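Local coordinates for 3-hydroxyacyl-thioester dehydratase Z (Mycobacterium tuberculosis, PDB 2C2I), which probably catalyses the reversible hydration of trans-2-enoyl-CoA to (3R)-3-hydroxyacyl-CoA in fatty acid metabolism, working as a homodimer, at residues V18-E30 with M65-Y78. Numbering follows the deposited sequence.
Sequences VGQSDWVTITQEE and MTLALLPRLQHQMY
Gly19 lies against Met77 and Ser21 against Leu73, with CA atoms 5.1 Å apart in the first pair, and the two segments run in opposite directions, their backbones spreading to 8.9 Å between the CA atoms of Ile26 and Thr66, where side chains bridge the gap. The one direct hydrogen bond between them runs from Asp22 N to Gln76 OE1, at 2.7 Å. The donor sits nearly in line with the amide C=O. The Gln76 chain, extended beyond CG (chi2 -179°), carries its amide to this point. Ser21 CB packs on the same oxygen, while Ser21 OG bonds to Asp22 O at 2.7 Å and is also hydrogen-bonded to Ala108 N of strand 105-119. Val24 CG1 lies over the centre of one face of the Arg72 guanidinium, 3.9 Å above its plane. The same methyl touches Leu73 CD2. Arg72 stays beyond salt-bridge distance of Glu30, but water 2 joins them. It accepts from Arg72 NH1 in the guanidinium plane and donates to Glu30 OE2 and Thr25 O. Glu30 is further held by a capping box with Thr27, the N-cap of helix 28-38. Thr27 OG1 accepts from Glu30 N, and Thr27 N meets Glu30 OE1 from above the carboxylate plane. Ile26 CD1 and Leu69 CD1 meet tip to tip at 3.5 Å. At the other end, Met77, a selenomethionine, lays its extended chain along Gly19 and Gln20, with Met77 SE 3.7 Å from Gly19 C. Val18 CG2 touches Tyr78 CE2 at 3.6 Å. Water 1 donates to Val18 O and to Met77 O. Val18 and Gly19 form a classic beta bulge opposite Ser110. Thr38 of the second subunit packs on Leu69 and Arg72. The contact joins strand 17-25, outermost in this chain's sheet, and the start of helix 28-38 to helices 63-68 and 70-75, which pack against the curved antiparallel sheet as the central helical element of the hotdog fold.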
ATOM      1  N   VAL A  18      17.134  -3.120  12.494  1.00 18.49           N
ATOM      2  CA  VAL A  18      16.790  -1.817  13.075  1.00 18.75           C
ATOM      3  C   VAL A  18      15.662  -1.879  14.116  1.00 19.05           C
ATOM      4  O   VAL A  18      15.325  -0.864  14.721  1.00 20.13           O
ATOM      5  CB  VAL A  18      16.498  -0.736  11.993  1.00 18.81           C
ATOM      6  CG1 VAL A  18      17.760  -0.377  11.263  1.00 19.44           C
ATOM      7  CG2 VAL A  18      15.435  -1.234  11.025  1.00 17.86           C
ATOM      8  N   GLY A  19      15.087  -3.062  14.317  1.00 18.22           N
ATOM      9  CA  GLY A  19      14.265  -3.284  15.493  1.00 17.17           C
ATOM     10  C   GLY A  19      13.023  -4.129  15.308  1.00 16.76           C
ATOM     11  O   GLY A  19      12.899  -4.923  14.348  1.00 16.37           O
ATOM     12  N   GLN A  20      12.154  -4.012  16.303  1.00 16.87           N
ATOM     13  CA  GLN A  20      10.898  -4.732  16.352  1.00 17.52           C
ATOM     14  C   GLN A  20       9.865  -3.824  17.007  1.00 17.50           C
ATOM     15  O   GLN A  20      10.132  -3.177  18.025  1.00 17.76           O
ATOM     16  CB  GLN A  20      11.059  -6.046  17.129  1.00 18.40           C
ATOM     17  CG  GLN A  20       9.780  -6.854  17.222  1.00 20.47           C
ATOM     18  CD  GLN A  20      10.001  -8.231  17.800  1.00 25.33           C
ATOM     19  OE1 GLN A  20      10.257  -8.374  18.988  1.00 26.52           O
ATOM     20  NE2 GLN A  20       9.901  -9.249  16.959  1.00 27.06           N
ATOM     21  N   SER A  21       8.680  -3.761  16.419  1.00 16.92           N
ATOM     22  CA  SER A  21       7.634  -2.903  16.948  1.00 17.71           C
ATOM     23  C   SER A  21       6.962  -3.554  18.151  1.00 19.13           C
ATOM     24  O   SER A  21       7.227  -4.719  18.486  1.00 18.35           O
ATOM     25  CB  SER A  21       6.577  -2.641  15.873  1.00 16.98           C
ATOM     26  OG  SER A  21       5.747  -3.786  15.708  1.00 17.19           O
ATOM     27  N   ASP A  22       6.061  -2.807  18.768  1.00 20.64           N
ATOM     28  CA  ASP A  22       5.117  -3.368  19.724  1.00 22.81           C
ATOM     29  C   ASP A  22       4.027  -4.131  18.952  1.00 22.23           C
ATOM     30  O   ASP A  22       3.929  -4.032  17.721  1.00 21.43           O
ATOM     31  CB  ASP A  22       4.464  -2.250  20.555  1.00 24.54           C
ATOM     32  CG  ASP A  22       5.475  -1.241  21.116  1.00 29.43           C
ATOM     33  OD1 ASP A  22       6.642  -1.615  21.381  1.00 34.85           O
ATOM     34  OD2 ASP A  22       5.091  -0.062  21.303  1.00 34.57           O
ATOM     35  N   TRP A  23       3.231  -4.912  19.671  1.00 22.94           N
ATOM     36  CA  TRP A  23       2.005  -5.464  19.108  1.00 22.94           C
ATOM     37  C   TRP A  23       0.995  -4.317  18.949  1.00 22.71           C
ATOM     38  O   TRP A  23       0.870  -3.450  19.832  1.00 23.67           O
ATOM     39  CB  TRP A  23       1.427  -6.550  20.026  1.00 23.45           C
ATOM     40  CG  TRP A  23       2.219  -7.825  20.062  1.00 24.16           C
ATOM     41  CD1 TRP A  23       3.047  -8.268  21.082  1.00 24.20           C
ATOM     42  CD2 TRP A  23       2.250  -8.842  19.057  1.00 23.75           C
ATOM     43  NE1 TRP A  23       3.590  -9.488  20.751  1.00 24.90           N
ATOM     44  CE2 TRP A  23       3.119  -9.870  19.520  1.00 23.73           C
ATOM     45  CE3 TRP A  23       1.638  -8.986  17.809  1.00 22.26           C
ATOM     46  CZ2 TRP A  23       3.385 -11.024  18.770  1.00 24.31           C
ATOM     47  CZ3 TRP A  23       1.903 -10.133  17.067  1.00 22.23           C
ATOM     48  CH2 TRP A  23       2.771 -11.139  17.551  1.00 23.57           C
ATOM     49  N   VAL A  24       0.294  -4.301  17.821  1.00 22.13           N
ATOM     50  CA  VAL A  24      -0.805  -3.366  17.606  1.00 22.40           C
ATOM     51  C   VAL A  24      -2.032  -4.166  17.205  1.00 22.29           C
ATOM     52  O   VAL A  24      -1.927  -5.142  16.455  1.00 22.33           O
ATOM     53  CB  VAL A  24      -0.491  -2.227  16.562  1.00 22.30           C
ATOM     54  CG1 VAL A  24       0.874  -1.581  16.810  1.00 22.33           C
ATOM     55  CG2 VAL A  24      -0.619  -2.706  15.134  1.00 22.05           C
ATOM     56  N   THR A  25      -3.187  -3.771  17.729  1.00 23.27           N
ATOM     57  CA  THR A  25      -4.437  -4.473  17.437  1.00 23.39           C
ATOM     58  C   THR A  25      -5.123  -3.804  16.249  1.00 22.93           C
ATOM     59  O   THR A  25      -5.318  -2.586  16.247  1.00 23.60           O
ATOM     60  CB  THR A  25      -5.369  -4.498  18.671  1.00 24.44           C
ATOM     61  OG1 THR A  25      -4.718  -5.199  19.735  1.00 25.52           O
ATOM     62  CG2 THR A  25      -6.716  -5.183  18.341  1.00 24.54           C
ATOM     63  N   ILE A  26      -5.460  -4.603  15.240  1.00 22.11           N
ATOM     64  CA  ILE A  26      -6.162  -4.095  14.046  1.00 22.01           C
ATOM     65  C   ILE A  26      -7.668  -4.234  14.260  1.00 21.85           C
ATOM     66  O   ILE A  26      -8.183  -5.348  14.357  1.00 21.94           O
ATOM     67  CB  ILE A  26      -5.686  -4.820  12.754  1.00 21.44           C
ATOM     68  CG1 ILE A  26      -4.175  -4.612  12.519  1.00 22.60           C
ATOM     69  CG2 ILE A  26      -6.472  -4.364  11.515  1.00 22.40           C
ATOM     70  CD1 ILE A  26      -3.654  -3.182  12.811  1.00 25.71           C
ATOM     71  N   THR A  27      -8.355  -3.099  14.353  1.00 21.68           N
ATOM     72  CA  THR A  27      -9.793  -3.088  14.690  1.00 22.29           C
ATOM     73  C   THR A  27     -10.705  -2.976  13.476  1.00 21.89           C
ATOM     74  O   THR A  27     -10.271  -2.560  12.403  1.00 21.03           O
ATOM     75  CB  THR A  27     -10.153  -1.940  15.655  1.00 22.47           C
ATOM     76  OG1 THR A  27      -9.958  -0.667  15.025  1.00 23.26           O
ATOM     77  CG2 THR A  27      -9.317  -2.033  16.938  1.00 23.60           C
ATOM     78  N   GLN A  28     -11.977  -3.325  13.658  1.00 22.18           N
ATOM     79  CA  GLN A  28     -12.963  -3.163  12.591  1.00 21.89           C
ATOM     80  C   GLN A  28     -13.132  -1.680  12.232  1.00 22.05           C
ATOM     81  O   GLN A  28     -13.279  -1.336  11.057  1.00 22.11           O
ATOM     82  CB  GLN A  28     -14.302  -3.804  12.972  1.00 22.25           C
ATOM     83  CG  GLN A  28     -15.290  -3.813  11.822  1.00 22.36           C
ATOM     84  CD  GLN A  28     -14.846  -4.696  10.664  1.00 22.21           C
ATOM     85  OE1 GLN A  28     -14.693  -5.905  10.816  1.00 19.83           O
ATOM     86  NE2 GLN A  28     -14.674  -4.091   9.488  1.00 20.06           N
ATOM     87  N   GLU A  29     -13.077  -0.808  13.239  1.00 22.02           N
ATOM     88  CA  GLU A  29     -13.162   0.640  13.020  1.00 22.69           C
ATOM     89  C   GLU A  29     -12.067   1.111  12.062  1.00 21.46           C
ATOM     90  O   GLU A  29     -12.319   1.927  11.189  1.00 20.92           O
ATOM     91  CB  GLU A  29     -13.104   1.404  14.353  1.00 24.14           C
ATOM     92  CG  GLU A  29     -12.301   2.707  14.342  1.00 30.06           C
ATOM     93  CD  GLU A  29     -13.111   4.006  14.453  1.00 34.65           C
ATOM     94  OE1 GLU A  29     -12.600   4.931  15.124  1.00 36.43           O
ATOM     95  OE2 GLU A  29     -14.221   4.135  13.872  1.00 38.66           O
ATOM     96  N   GLU A  30     -10.851   0.593  12.241  1.00 20.30           N
ATOM     97  CA  GLU A  30      -9.734   0.975  11.370  1.00 19.45           C
ATOM     98  C   GLU A  30      -9.934   0.439   9.970  1.00 17.56           C
ATOM     99  O   GLU A  30      -9.600   1.124   8.990  1.00 17.60           O
ATOM    100  CB  GLU A  30      -8.407   0.482  11.938  1.00 19.52           C
ATOM    101  CG  GLU A  30      -8.035   1.169  13.246  1.00 22.38           C
ATOM    102  CD  GLU A  30      -6.814   0.542  13.897  1.00 23.36           C
ATOM    103  OE1 GLU A  30      -6.569  -0.680  13.700  1.00 24.08           O
ATOM    104  OE2 GLU A  30      -6.088   1.289  14.584  1.00 26.11           O
HETATM  105  N   MSE A  65      -3.760  -2.212   3.625  1.00  7.75           N
HETATM  106  CA  MSE A  65      -3.696  -1.547   4.914  1.00  9.38           C
HETATM  107  C   MSE A  65      -2.542  -2.094   5.742  1.00  7.65           C
HETATM  108  O   MSE A  65      -1.782  -1.322   6.290  1.00  7.39           O
HETATM  109  CB  MSE A  65      -4.984  -1.682   5.716  1.00  8.71           C
HETATM  110  CG  MSE A  65      -4.847  -0.954   7.062  1.00 11.34           C
HETATM  111 SE   MSE A  65      -6.519  -0.841   8.030  1.00 20.05          SE
HETATM  112  CE  MSE A  65      -6.897  -2.191   7.838  1.00  9.11           C
ATOM    113  N   THR A  66      -2.430  -3.415   5.838  1.00  7.81           N
ATOM    114  CA  THR A  66      -1.328  -4.031   6.608  1.00  7.62           C
ATOM    115  C   THR A  66       0.029  -3.501   6.092  1.00  6.86           C
ATOM    116  O   THR A  66       0.912  -3.111   6.865  1.00  7.23           O
ATOM    117  CB  THR A  66      -1.407  -5.571   6.532  1.00  8.58           C
ATOM    118  OG1 THR A  66      -2.672  -5.999   7.079  1.00  9.16           O
ATOM    119  CG2 THR A  66      -0.303  -6.224   7.354  1.00  8.77           C
ATOM    120  N   LEU A  67       0.164  -3.458   4.776  1.00  6.25           N
ATOM    121  CA  LEU A  67       1.379  -2.901   4.152  1.00  6.84           C
ATOM    122  C   LEU A  67       1.590  -1.461   4.616  1.00  6.75           C
ATOM    123  O   LEU A  67       2.699  -1.084   4.954  1.00  7.59           O
ATOM    124  CB  LEU A  67       1.283  -2.959   2.613  1.00  6.23           C
ATOM    125  CG  LEU A  67       2.439  -2.278   1.852  1.00  5.81           C
ATOM    126  CD1 LEU A  67       3.766  -2.973   2.138  1.00  5.79           C
ATOM    127  CD2 LEU A  67       2.144  -2.270   0.351  1.00  6.45           C
ATOM    128  N   ALA A  68       0.512  -0.671   4.628  1.00  6.80           N
ATOM    129  CA  ALA A  68       0.536   0.743   5.027  1.00  6.75           C
ATOM    130  C   ALA A  68       0.750   0.972   6.529  1.00  7.49           C
ATOM    131  O   ALA A  68       0.921   2.119   6.963  1.00  7.86           O
ATOM    132  CB  ALA A  68      -0.750   1.453   4.545  1.00  6.47           C
ATOM    133  N   LEU A  69       0.734  -0.104   7.321  1.00  8.44           N
ATOM    134  CA  LEU A  69       1.173   0.008   8.712  1.00  9.71           C
ATOM    135  C   LEU A  69       2.706   0.154   8.872  1.00  9.66           C
ATOM    136  O   LEU A  69       3.183   0.438   9.966  1.00 10.05           O
ATOM    137  CB  LEU A  69       0.666  -1.166   9.564  1.00 10.42           C
ATOM    138  CG  LEU A  69      -0.838  -1.435   9.650  1.00 12.64           C
ATOM    139  CD1 LEU A  69      -1.096  -2.733  10.434  1.00 12.72           C
ATOM    140  CD2 LEU A  69      -1.564  -0.249  10.301  1.00 13.88           C
ATOM    141  N   LEU A  70       3.467  -0.003   7.791  1.00  9.29           N
ATOM    142  CA  LEU A  70       4.933   0.041   7.898  1.00  9.76           C
ATOM    143  C   LEU A  70       5.483   1.320   8.545  1.00 10.26           C
ATOM    144  O   LEU A  70       6.334   1.244   9.441  1.00 10.72           O
ATOM    145  CB  LEU A  70       5.618  -0.259   6.545  1.00  9.53           C
ATOM    146  CG  LEU A  70       6.165  -1.673   6.364  1.00  9.24           C
ATOM    147  CD1 LEU A  70       5.076  -2.734   6.680  1.00 11.56           C
ATOM    148  CD2 LEU A  70       6.748  -1.803   4.941  1.00 10.41           C
ATOM    149  N   PRO A  71       5.033   2.503   8.084  1.00 10.12           N
ATOM    150  CA  PRO A  71       5.483   3.737   8.755  1.00 10.98           C
ATOM    151  C   PRO A  71       5.235   3.791  10.275  1.00 11.70           C
ATOM    152  O   PRO A  71       6.167   4.084  11.033  1.00 11.86           O
ATOM    153  CB  PRO A  71       4.721   4.845   8.003  1.00 10.07           C
ATOM    154  CG  PRO A  71       4.522   4.231   6.580  1.00 10.30           C
ATOM    155  CD  PRO A  71       4.196   2.791   6.896  1.00  9.67           C
ATOM    156  N   ARG A  72       4.019   3.504  10.723  1.00 11.95           N
ATOM    157  CA  ARG A  72       3.730   3.517  12.175  1.00 13.95           C
ATOM    158  C   ARG A  72       4.642   2.537  12.918  1.00 13.35           C
ATOM    159  O   ARG A  72       5.201   2.863  13.960  1.00 14.41           O
ATOM    160  CB  ARG A  72       2.270   3.149  12.460  1.00 13.78           C
ATOM    161  CG  ARG A  72       1.957   2.915  13.929  1.00 16.93           C
ATOM    162  CD  ARG A  72       0.499   2.558  14.143  1.00 20.92           C
ATOM    163  NE  ARG A  72       0.186   2.522  15.565  1.00 28.97           N
ATOM    164  CZ  ARG A  72      -0.871   1.909  16.085  1.00 31.81           C
ATOM    165  NH1 ARG A  72      -1.735   1.281  15.297  1.00 32.24           N
ATOM    166  NH2 ARG A  72      -1.057   1.921  17.402  1.00 34.51           N
ATOM    167  N   LEU A  73       4.762   1.333  12.381  1.00 13.06           N
ATOM    168  CA  LEU A  73       5.488   0.263  13.082  1.00 13.75           C
ATOM    169  C   LEU A  73       6.997   0.549  13.120  1.00 14.12           C
ATOM    170  O   LEU A  73       7.663   0.332  14.148  1.00 15.64           O
ATOM    171  CB  LEU A  73       5.136  -1.092  12.473  1.00 13.08           C
ATOM    172  CG  LEU A  73       3.648  -1.518  12.542  1.00 14.75           C
ATOM    173  CD1 LEU A  73       3.435  -2.881  11.910  1.00 14.67           C
ATOM    174  CD2 LEU A  73       3.116  -1.536  13.954  1.00 18.67           C
ATOM    175  N   GLN A  74       7.526   1.053  12.011  1.00 13.82           N
ATOM    176  CA  GLN A  74       8.943   1.446  11.922  1.00 14.29           C
ATOM    177  C   GLN A  74       9.256   2.665  12.809  1.00 15.26           C
ATOM    178  O   GLN A  74      10.325   2.737  13.386  1.00 14.09           O
ATOM    179  CB  GLN A  74       9.352   1.673  10.466  1.00 13.34           C
ATOM    180  CG  GLN A  74       9.384   0.357   9.669  1.00 12.71           C
ATOM    181  CD  GLN A  74       9.441   0.547   8.164  1.00 14.09           C
ATOM    182  OE1 GLN A  74       9.468   1.668   7.665  1.00 12.57           O
ATOM    183  NE2 GLN A  74       9.442  -0.566   7.432  1.00 12.61           N
ATOM    184  N   HIS A  75       8.288   3.567  12.977  1.00 16.59           N
ATOM    185  CA  HIS A  75       8.454   4.724  13.882  1.00 18.69           C
ATOM    186  C   HIS A  75       8.640   4.283  15.346  1.00 19.05           C
ATOM    187  O   HIS A  75       9.338   4.957  16.117  1.00 19.83           O
ATOM    188  CB  HIS A  75       7.263   5.682  13.742  1.00 19.52           C
ATOM    189  CG  HIS A  75       7.399   6.952  14.524  1.00 24.37           C
ATOM    190  ND1 HIS A  75       8.098   8.043  14.051  1.00 28.93           N
ATOM    191  CD2 HIS A  75       6.906   7.318  15.732  1.00 28.75           C
ATOM    192  CE1 HIS A  75       8.037   9.024  14.934  1.00 29.96           C
ATOM    193  NE2 HIS A  75       7.323   8.610  15.965  1.00 31.18           N
ATOM    194  N   GLN A  76       8.043   3.143  15.706  1.00 18.90           N
ATOM    195  CA  GLN A  76       8.218   2.516  17.012  1.00 19.89           C
ATOM    196  C   GLN A  76       9.632   1.939  17.177  1.00 20.47           C
ATOM    197  O   GLN A  76      10.092   1.732  18.309  1.00 20.24           O
ATOM    198  CB  GLN A  76       7.189   1.395  17.236  1.00 20.38           C
ATOM    199  CG  GLN A  76       5.755   1.880  17.462  1.00 21.31           C
ATOM    200  CD  GLN A  76       4.774   0.754  17.711  1.00 21.16           C
ATOM    201  OE1 GLN A  76       5.154  -0.412  17.818  1.00 24.78           O
ATOM    202  NE2 GLN A  76       3.505   1.098  17.820  1.00 26.00           N
HETATM  203  N   MSE A  77      10.310   1.696  16.053  1.00 19.28           N
HETATM  204  CA  MSE A  77      11.649   1.077  16.055  1.00 20.64           C
HETATM  205  C   MSE A  77      12.820   2.054  16.075  1.00 21.22           C
HETATM  206  O   MSE A  77      13.808   1.818  16.767  1.00 22.14           O
HETATM  207  CB  MSE A  77      11.809   0.180  14.831  1.00 20.13           C
HETATM  208  CG  MSE A  77      10.762  -0.898  14.689  1.00 19.91           C
HETATM  209 SE   MSE A  77      11.145  -1.834  13.040  1.00 19.89          SE
HETATM  210  CE  MSE A  77       9.473  -2.601  12.688  1.00 20.19           C
ATOM    211  N   TYR A  78      12.745   3.113  15.269  1.00 21.08           N
ATOM    212  CA  TYR A  78      13.875   4.051  15.107  1.00 21.94           C
ATOM    213  C   TYR A  78      13.387   5.378  14.597  1.00 21.83           C
ATOM    214  O   TYR A  78      12.272   5.483  14.065  1.00 20.93           O
ATOM    215  CB  TYR A  78      14.963   3.507  14.153  1.00 21.62           C
ATOM    216  CG  TYR A  78      14.469   3.201  12.756  1.00 22.21           C
ATOM    217  CD1 TYR A  78      14.629   4.113  11.712  1.00 21.49           C
ATOM    218  CD2 TYR A  78      13.826   2.004  12.488  1.00 21.36           C
ATOM    219  CE1 TYR A  78      14.148   3.819  10.425  1.00 23.27           C
ATOM    220  CE2 TYR A  78      13.343   1.705  11.223  1.00 22.93           C
ATOM    221  CZ  TYR A  78      13.500   2.603  10.205  1.00 22.46           C
ATOM    222  OH  TYR A  78      13.012   2.253   8.959  1.00 24.69           O
TER
HETATM  223  O   HOH W   1      15.088  -0.311  17.343  1.00 26.45           O
HETATM  224  O   HOH W   2      -4.249  -0.373  15.489  1.00 34.10           O